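Local coordinates for oxalate biosynthetic component 1 (Burkholderia thailandensis, PDB 5IKY), which probably makes oxalate as a bifunctional enzyme, joining an alpha/beta-hydrolase-type serine hydrolase with an additional lyase activity in quorum sensing-dependent oxalogenesis, at residues Val210-Arg214 against Thr266-Glu271; Gln537-Leu542 against Ala560-Ile564; Ile980-Leu985 against Gly1044-Val1050. All coordinates share one frame; numbering follows the deposited sequence.

Contact 1. Residues Val210-Arg214 against Thr266-Glu271; sequences VDASR and TLLDLE
On the outside of a parallel beta barrel, helix 206-218 meets its neighbour, helix 257-270, and the residue that follows it, Glu-271, through Arg-214 and Glu-271 at one end and Val-210 and Thr-266 at the other. Arg-214 NH1 gives a hydrogen bond of 2.9 Å to Glu-271 OE2, part of a salt bridge, with an N-H...O angle of 159°. The acceptor lies near the guanidinium plane, but the carboxylate is turned 46° from it and OE2 is met on its anti side, out of plane. The bends in the Arg-214 chain at chi2 and chi3 place one guanidinium face against Leu-270, whose CD1 comes within 3.6 Å of Arg-214 NE. Glu-271 OE2 has a second partner, a water 2.7 Å away that also donates to Arg-214 O. Strand 223-226, between the two helices in sequence, belongs to the TIM-barrel-like sheet of the beta-keto acid cleavage region; its Leu-226 touches both Ser-213 and Leu-267. Ser-213 OG is hydrogen-bonded to Ile-209 O in its own helix, while its CB faces Leu-267 CD2 at 4.1 Å. Farther from the ion pair, Val-210 CG1 packs on Thr-266 CG2 at 3.7 Å, the two side chains crossing at about a right angle.

Contact 2. Residues Gln537-Leu542 against Ala560-Ile564; sequences QAEAAL and ALHPI
Gln-537 and Ile-564 face each other where the last turns of helix 530-541 pack against a break between two helices, 554-560 and 562-579, in a helical region that includes part of the cap domain. The break falls at Leu-561, which has left the helical conformation and occupies the N-cap position of helix 562-579. No hydrogen bond crosses this interface; van der Waals contacts, mostly of apolar side chains, make it.

Gln-537 runs outward fully extended, with CG anti to the backbone N (chi1 -170°), and slides past Ile-564 in the opposite direction. Its CB meets Ile-564 CD1 at 3.9 Å. CG lies against CD1 and CG1 of the same isoleucine, and the amide carbon CD continues along CG1. At the tip, NE2 comes to 3.5 Å from Ile-564 CG1, with the Pro-563 ring just beyond, so from CB to NE2 the glutamine lies along the isoleucine.

Small residues allow the backbones to come close: the CA atoms of Ala-541 and Ala-560 are 6.0 Å apart. Ala-541 CB rests near Ala-560 O, and Ala-560 CB in turn faces Ala-541 O. Further in, Leu-561 reaches CD2 between Ala-538 CB, at 3.9 Å, and Leu-542 CG, and the two leucines cross at about a right angle. Helix 715-734 packs on this side, its Leu-722 touching both leucines, while Leu-687 and Leu-690 of helix 682-690 touch Leu-561 and Ile-564 respectively. Leu-542 CD2 also reaches Ala-560 CB. Ile-564 CD1 presses closely on helix 530-541, 3.5 Å from Ala-538 CB and 3.3 Å from Ala-538 N.

Contact 3. Residues Ile980-Leu985 against Gly1044-Val1050; sequences IHLDWL and GRQGKIV
The imidazole of His-981, a residue whose carbonyl O receives Lys-1048 NZ, has Trp-984 CH2 3.5 Å above one face, over the ring centre. His-981 CB lies in turn over a face of the indole, toward its rim. At the indole's polar edge, NE1 makes a weak hydrogen bond to Pro-863 O. The hydrogen bond from Lys-1048 NZ to His-981 O is also weak, at 3.3 Å; the lysine chain starts extended, with CG anti to the backbone N (chi1 178°), passes Leu-982 O and bends at chi3 toward the carbonyl. The carboxylate of Asp-983 accepts a hydrogen bond from Arg-1045 N at OD1 (3.3 Å), met on the anti side and 31° out of the carboxylate plane. Lacking a side chain, Gly-1044 lets its CA come within 3.2 Å of Leu-982 O in a CH...O contact. Leu-985 CG sits against Gln-1046 OE1, the side chains crossing nearly perpendicularly. Deeper down, Val-1050 CG2 touches Ile-980 CG2 at 3.7 Å and Leu-982 CD1 at 3.8 Å. The loop between parallel strands 969-976 and 988-992 is thereby fastened to the turn of the antiparallel beta hairpin 1038-1043/1049-1054, at one margin of the mixed sheet of the alpha/beta-hydrolase region.

Overall arrangement
The three contacts follow one another along the chain without touching; the nearest atoms of contacts 2 and 3 are about 17 Å apart, and those of contacts 1 and 3 about 28 Å. The centre of contact 1 is about 10 Å from that of the chain, against about 30 and 32 Å for the centres of contacts 2 and 3. Each is partly buried, yet they hold different elements: barrel helices in contact 1, the end of helix 530-541 and a helix break in the cap region in contact 2, a loop and a hairpin turn in contact 3. Their chemistry differs accordingly. Contact 1 combines an ion pair with apolar packing, contact 2 is mostly apolar, with no hydrogen bond across it, and contact 3 relies heavily on backbone polar atoms.

Contact 1. Residues Val210-Arg214 against Thr266-Glu271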
# COMPACT_ATOMS: atom_id res chain seq x y z
N VAL A 210 2.39 -10.79 9.62
CA VAL A 210 2.70 -9.51 9.00
C VAL A 210 2.40 -9.55 7.50
O VAL A 210 1.75 -8.65 6.97
CB VAL A 210 4.18 -9.12 9.21
CG1 VAL A 210 4.59 -8.01 8.26
CG2 VAL A 210 4.40 -8.70 10.65
N ASP A 211 2.85 -10.61 6.83
CA ASP A 211 2.63 -10.75 5.40
C ASP A 211 1.14 -10.86 5.05
O ASP A 211 0.68 -10.21 4.11
CB ASP A 211 3.38 -11.97 4.86
CG ASP A 211 4.87 -11.74 4.79
OD1 ASP A 211 5.29 -10.57 4.76
OD2 ASP A 211 5.63 -12.74 4.78
N ALA A 212 0.41 -11.67 5.80
CA ALA A 212 -1.02 -11.84 5.55
C ALA A 212 -1.77 -10.52 5.72
O ALA A 212 -2.71 -10.23 4.98
CB ALA A 212 -1.60 -12.90 6.48
N SER A 213 -1.33 -9.72 6.69
CA SER A 213 -1.93 -8.42 6.93
C SER A 213 -1.68 -7.46 5.77
O SER A 213 -2.60 -6.79 5.30
CB SER A 213 -1.38 -7.82 8.23
OG SER A 213 -1.68 -8.65 9.34
N ARG A 214 -0.44 -7.42 5.31
CA ARG A 214 -0.06 -6.56 4.19
C ARG A 214 -0.86 -6.88 2.93
O ARG A 214 -1.31 -5.98 2.22
CB ARG A 214 1.44 -6.69 3.90
CG ARG A 214 2.34 -6.33 5.07
CD ARG A 214 3.10 -5.04 4.82
NE ARG A 214 4.26 -5.22 3.96
CZ ARG A 214 4.67 -4.35 3.04
NH1 ARG A 214 4.00 -3.22 2.86
NH2 ARG A 214 5.74 -4.60 2.31
N THR A 266 6.62 -3.63 13.08
CA THR A 266 6.76 -3.88 11.65
C THR A 266 5.58 -3.28 10.87
O THR A 266 5.77 -2.60 9.87
CB THR A 266 6.85 -5.38 11.34
OG1 THR A 266 8.02 -5.92 11.97
CG2 THR A 266 6.93 -5.63 9.84
N LEU A 267 4.37 -3.54 11.35
CA LEU A 267 3.17 -3.01 10.71
C LEU A 267 3.10 -1.49 10.80
O LEU A 267 2.67 -0.83 9.85
CB LEU A 267 1.91 -3.64 11.32
CG LEU A 267 1.61 -5.06 10.85
CD1 LEU A 267 0.35 -5.60 11.52
CD2 LEU A 267 1.47 -5.10 9.34
N LEU A 268 3.52 -0.93 11.93
CA LEU A 268 3.56 0.52 12.09
C LEU A 268 4.52 1.16 11.09
O LEU A 268 4.29 2.28 10.63
CB LEU A 268 3.97 0.89 13.52
CG LEU A 268 2.97 0.63 14.65
CD1 LEU A 268 3.63 0.91 15.98
CD2 LEU A 268 1.71 1.46 14.48
N ASP A 269 5.59 0.45 10.75
CA ASP A 269 6.57 0.93 9.78
C ASP A 269 6.10 0.77 8.34
O ASP A 269 6.23 1.69 7.53
CB ASP A 269 7.90 0.19 9.96
CG ASP A 269 8.83 0.87 10.94
OD1 ASP A 269 8.77 2.11 11.06
OD2 ASP A 269 9.64 0.17 11.58
N LEU A 270 5.58 -0.41 8.02
CA LEU A 270 5.20 -0.74 6.65
C LEU A 270 3.78 -0.30 6.30
O LEU A 270 3.48 -0.03 5.13
CB LEU A 270 5.35 -2.24 6.42
CG LEU A 270 6.77 -2.82 6.49
CD1 LEU A 270 6.74 -4.33 6.40
CD2 LEU A 270 7.62 -2.25 5.37
N GLU A 271 2.91 -0.25 7.30
CA GLU A 271 1.51 0.11 7.09
C GLU A 271 1.03 1.12 8.14
O GLU A 271 0.18 0.79 8.97
CB GLU A 271 0.63 -1.14 7.13
CG GLU A 271 1.08 -2.26 6.19
CD GLU A 271 0.73 -1.98 4.73
OE1 GLU A 271 -0.11 -1.09 4.47
OE2 GLU A 271 1.30 -2.65 3.85
O HOH W 1 0.26 -3.35 1.50

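Contact 2. Residues Gln537-Leu542 against Ala560-Ile564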
# COMPACT_ATOMS: atom_id res chain seq x y z
N GLN A 537 -3.04 20.76 12.65
CA GLN A 537 -2.89 21.76 13.70
C GLN A 537 -2.19 23.00 13.15
O GLN A 537 -2.49 24.13 13.55
CB GLN A 537 -2.12 21.17 14.89
CG GLN A 537 -2.11 22.05 16.12
CD GLN A 537 -1.30 21.45 17.25
OE1 GLN A 537 -1.21 20.23 17.39
NE2 GLN A 537 -0.70 22.31 18.07
N ALA A 538 -1.26 22.79 12.22
CA ALA A 538 -0.57 23.90 11.55
C ALA A 538 -1.49 24.56 10.56
O ALA A 538 -1.52 25.79 10.44
CB ALA A 538 0.69 23.41 10.86
N GLU A 539 -2.24 23.73 9.84
CA GLU A 539 -3.22 24.22 8.89
C GLU A 539 -4.23 25.12 9.59
O GLU A 539 -4.62 26.16 9.06
CB GLU A 539 -3.92 23.03 8.22
CG GLU A 539 -4.87 23.39 7.11
CD GLU A 539 -5.32 22.16 6.35
OE1 GLU A 539 -6.55 21.98 6.19
OE2 GLU A 539 -4.46 21.37 5.92
N ALA A 540 -4.63 24.73 10.79
CA ALA A 540 -5.57 25.50 11.59
C ALA A 540 -4.95 26.81 12.09
O ALA A 540 -5.59 27.85 12.09
CB ALA A 540 -6.08 24.68 12.77
N ALA A 541 -3.69 26.74 12.52
CA ALA A 541 -3.02 27.91 13.08
C ALA A 541 -2.73 28.98 12.03
O ALA A 541 -2.58 30.16 12.36
CB ALA A 541 -1.72 27.48 13.76
N LEU A 542 -2.66 28.58 10.77
CA LEU A 542 -2.37 29.51 9.68
C LEU A 542 -3.61 29.80 8.84
O LEU A 542 -3.51 30.42 7.78
CB LEU A 542 -1.26 28.94 8.79
CG LEU A 542 0.05 28.53 9.46
CD1 LEU A 542 0.99 27.88 8.46
CD2 LEU A 542 0.72 29.74 10.11
N ALA A 560 2.96 31.91 14.83
CA ALA A 560 1.72 31.15 14.92
C ALA A 560 1.96 29.65 15.10
O ALA A 560 1.09 28.93 15.59
CB ALA A 560 0.86 31.40 13.69
N LEU A 561 3.15 29.19 14.71
CA LEU A 561 3.48 27.77 14.77
C LEU A 561 4.23 27.40 16.05
O LEU A 561 4.73 26.28 16.17
CB LEU A 561 4.32 27.37 13.56
CG LEU A 561 3.68 27.50 12.18
CD1 LEU A 561 4.70 27.13 11.11
CD2 LEU A 561 2.44 26.62 12.07
N HIS A 562 4.30 28.33 16.99
CA HIS A 562 5.09 28.14 18.20
C HIS A 562 4.75 26.86 18.99
O HIS A 562 5.66 26.13 19.37
CB HIS A 562 4.96 29.36 19.11
CG HIS A 562 6.01 29.43 20.18
ND1 HIS A 562 7.31 29.81 19.92
CD2 HIS A 562 5.95 29.16 21.50
CE1 HIS A 562 8.01 29.77 21.04
NE2 HIS A 562 7.21 29.38 22.02
N PRO A 563 3.45 26.59 19.23
CA PRO A 563 3.18 25.36 19.99
C PRO A 563 3.53 24.09 19.22
O PRO A 563 3.79 23.05 19.82
CB PRO A 563 1.67 25.43 20.26
CG PRO A 563 1.14 26.32 19.19
CD PRO A 563 2.21 27.33 18.95
N ILE A 564 3.53 24.18 17.89
CA ILE A 564 3.84 23.04 17.05
C ILE A 564 5.34 22.78 16.98
O ILE A 564 5.78 21.62 16.97
CB ILE A 564 3.28 23.24 15.64
CG1 ILE A 564 1.76 23.15 15.69
CG2 ILE A 564 3.88 22.24 14.66
CD1 ILE A 564 1.12 23.31 14.38

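Contact 3. Residues Ile980-Leu985 against Gly1044-Val1050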
# COMPACT_ATOMS: atom_id res chain seq x y z
N ILE A 980 -2.99 21.70 -12.35
CA ILE A 980 -3.37 22.25 -13.65
C ILE A 980 -4.78 22.81 -13.56
O ILE A 980 -5.75 22.07 -13.45
CB ILE A 980 -3.31 21.20 -14.76
CG1 ILE A 980 -1.90 20.63 -14.89
CG2 ILE A 980 -3.76 21.80 -16.09
CD1 ILE A 980 -1.76 19.56 -15.95
N HIS A 981 -4.89 24.14 -13.58
CA HIS A 981 -6.18 24.79 -13.50
C HIS A 981 -6.94 24.58 -14.80
O HIS A 981 -6.74 25.30 -15.78
CB HIS A 981 -6.01 26.28 -13.20
CG HIS A 981 -5.19 26.55 -11.98
ND1 HIS A 981 -5.76 26.81 -10.75
CD2 HIS A 981 -3.85 26.60 -11.80
CE1 HIS A 981 -4.80 27.01 -9.86
NE2 HIS A 981 -3.63 26.89 -10.47
N LEU A 982 -7.81 23.58 -14.79
CA LEU A 982 -8.51 23.13 -15.98
C LEU A 982 -9.42 24.19 -16.59
O LEU A 982 -9.60 24.25 -17.80
CB LEU A 982 -9.32 21.87 -15.66
CG LEU A 982 -10.10 21.21 -16.80
CD1 LEU A 982 -9.19 20.96 -17.99
CD2 LEU A 982 -10.72 19.91 -16.32
N ASP A 983 -9.98 25.05 -15.74
CA ASP A 983 -10.97 26.03 -16.19
C ASP A 983 -10.36 27.39 -16.55
O ASP A 983 -11.09 28.35 -16.79
CB ASP A 983 -12.05 26.22 -15.12
CG ASP A 983 -12.92 24.99 -14.95
OD1 ASP A 983 -13.06 24.23 -15.93
OD2 ASP A 983 -13.47 24.80 -13.85
N TRP A 984 -9.04 27.47 -16.58
CA TRP A 984 -8.37 28.72 -16.96
C TRP A 984 -8.13 28.81 -18.46
O TRP A 984 -8.17 27.80 -19.17
CB TRP A 984 -7.03 28.85 -16.23
CG TRP A 984 -7.12 29.21 -14.79
CD1 TRP A 984 -8.26 29.30 -14.03
CD2 TRP A 984 -6.03 29.53 -13.91
NE1 TRP A 984 -7.94 29.66 -12.74
CE2 TRP A 984 -6.58 29.80 -12.64
CE3 TRP A 984 -4.65 29.61 -14.08
CZ2 TRP A 984 -5.79 30.15 -11.55
CZ3 TRP A 984 -3.87 29.95 -12.99
CH2 TRP A 984 -4.44 30.22 -11.74
N LEU A 985 -7.89 30.02 -18.94
CA LEU A 985 -7.41 30.22 -20.30
C LEU A 985 -5.93 29.87 -20.37
O LEU A 985 -5.12 30.45 -19.64
CB LEU A 985 -7.62 31.67 -20.75
CG LEU A 985 -8.92 32.04 -21.46
CD1 LEU A 985 -9.00 33.54 -21.67
CD2 LEU A 985 -9.02 31.30 -22.79
N GLY A 1044 -11.78 21.93 -20.33
CA GLY A 1044 -12.05 23.04 -19.44
C GLY A 1044 -13.14 23.96 -19.94
O GLY A 1044 -13.59 23.84 -21.08
N ARG A 1045 -13.55 24.89 -19.09
CA ARG A 1045 -14.58 25.86 -19.44
C ARG A 1045 -14.12 26.77 -20.57
O ARG A 1045 -14.93 27.22 -21.39
CB ARG A 1045 -14.96 26.70 -18.21
CG ARG A 1045 -15.69 25.93 -17.12
CD ARG A 1045 -17.20 26.14 -17.20
NE ARG A 1045 -17.60 27.45 -16.70
CZ ARG A 1045 -18.09 27.67 -15.49
NH1 ARG A 1045 -18.24 26.67 -14.63
NH2 ARG A 1045 -18.43 28.90 -15.12
N GLN A 1046 -12.82 27.04 -20.62
CA GLN A 1046 -12.27 27.94 -21.62
C GLN A 1046 -11.52 27.17 -22.71
O GLN A 1046 -10.64 27.71 -23.37
CB GLN A 1046 -11.33 28.95 -20.96
CG GLN A 1046 -11.87 29.54 -19.67
CD GLN A 1046 -12.22 31.01 -19.79
OE1 GLN A 1046 -12.09 31.61 -20.86
NE2 GLN A 1046 -12.67 31.61 -18.69
N GLY A 1047 -11.89 25.91 -22.90
CA GLY A 1047 -11.37 25.11 -23.99
C GLY A 1047 -10.03 24.44 -23.75
O GLY A 1047 -9.47 23.82 -24.66
N LYS A 1048 -9.49 24.57 -22.54
CA LYS A 1048 -8.23 23.92 -22.21
C LYS A 1048 -8.39 22.41 -22.19
O LYS A 1048 -9.36 21.89 -21.64
CB LYS A 1048 -7.69 24.42 -20.86
CG LYS A 1048 -6.40 23.74 -20.43
CD LYS A 1048 -5.90 24.25 -19.09
CE LYS A 1048 -4.93 25.40 -19.25
NZ LYS A 1048 -4.30 25.79 -17.96
N ILE A 1049 -7.45 21.70 -22.80
CA ILE A 1049 -7.49 20.25 -22.86
C ILE A 1049 -6.35 19.64 -22.05
O ILE A 1049 -5.19 20.04 -22.18
CB ILE A 1049 -7.40 19.74 -24.31
CG1 ILE A 1049 -8.53 20.35 -25.15
CG2 ILE A 1049 -7.47 18.22 -24.35
CD1 ILE A 1049 -8.50 19.91 -26.60
N VAL A 1050 -6.67 18.66 -21.20
CA VAL A 1050 -5.66 18.01 -20.38
C VAL A 1050 -5.71 16.49 -20.52
O VAL A 1050 -6.73 15.86 -20.23
CB VAL A 1050 -5.81 18.38 -18.89
CG1 VAL A 1050 -4.81 17.61 -18.05
CG2 VAL A 1050 -5.64 19.88 -18.70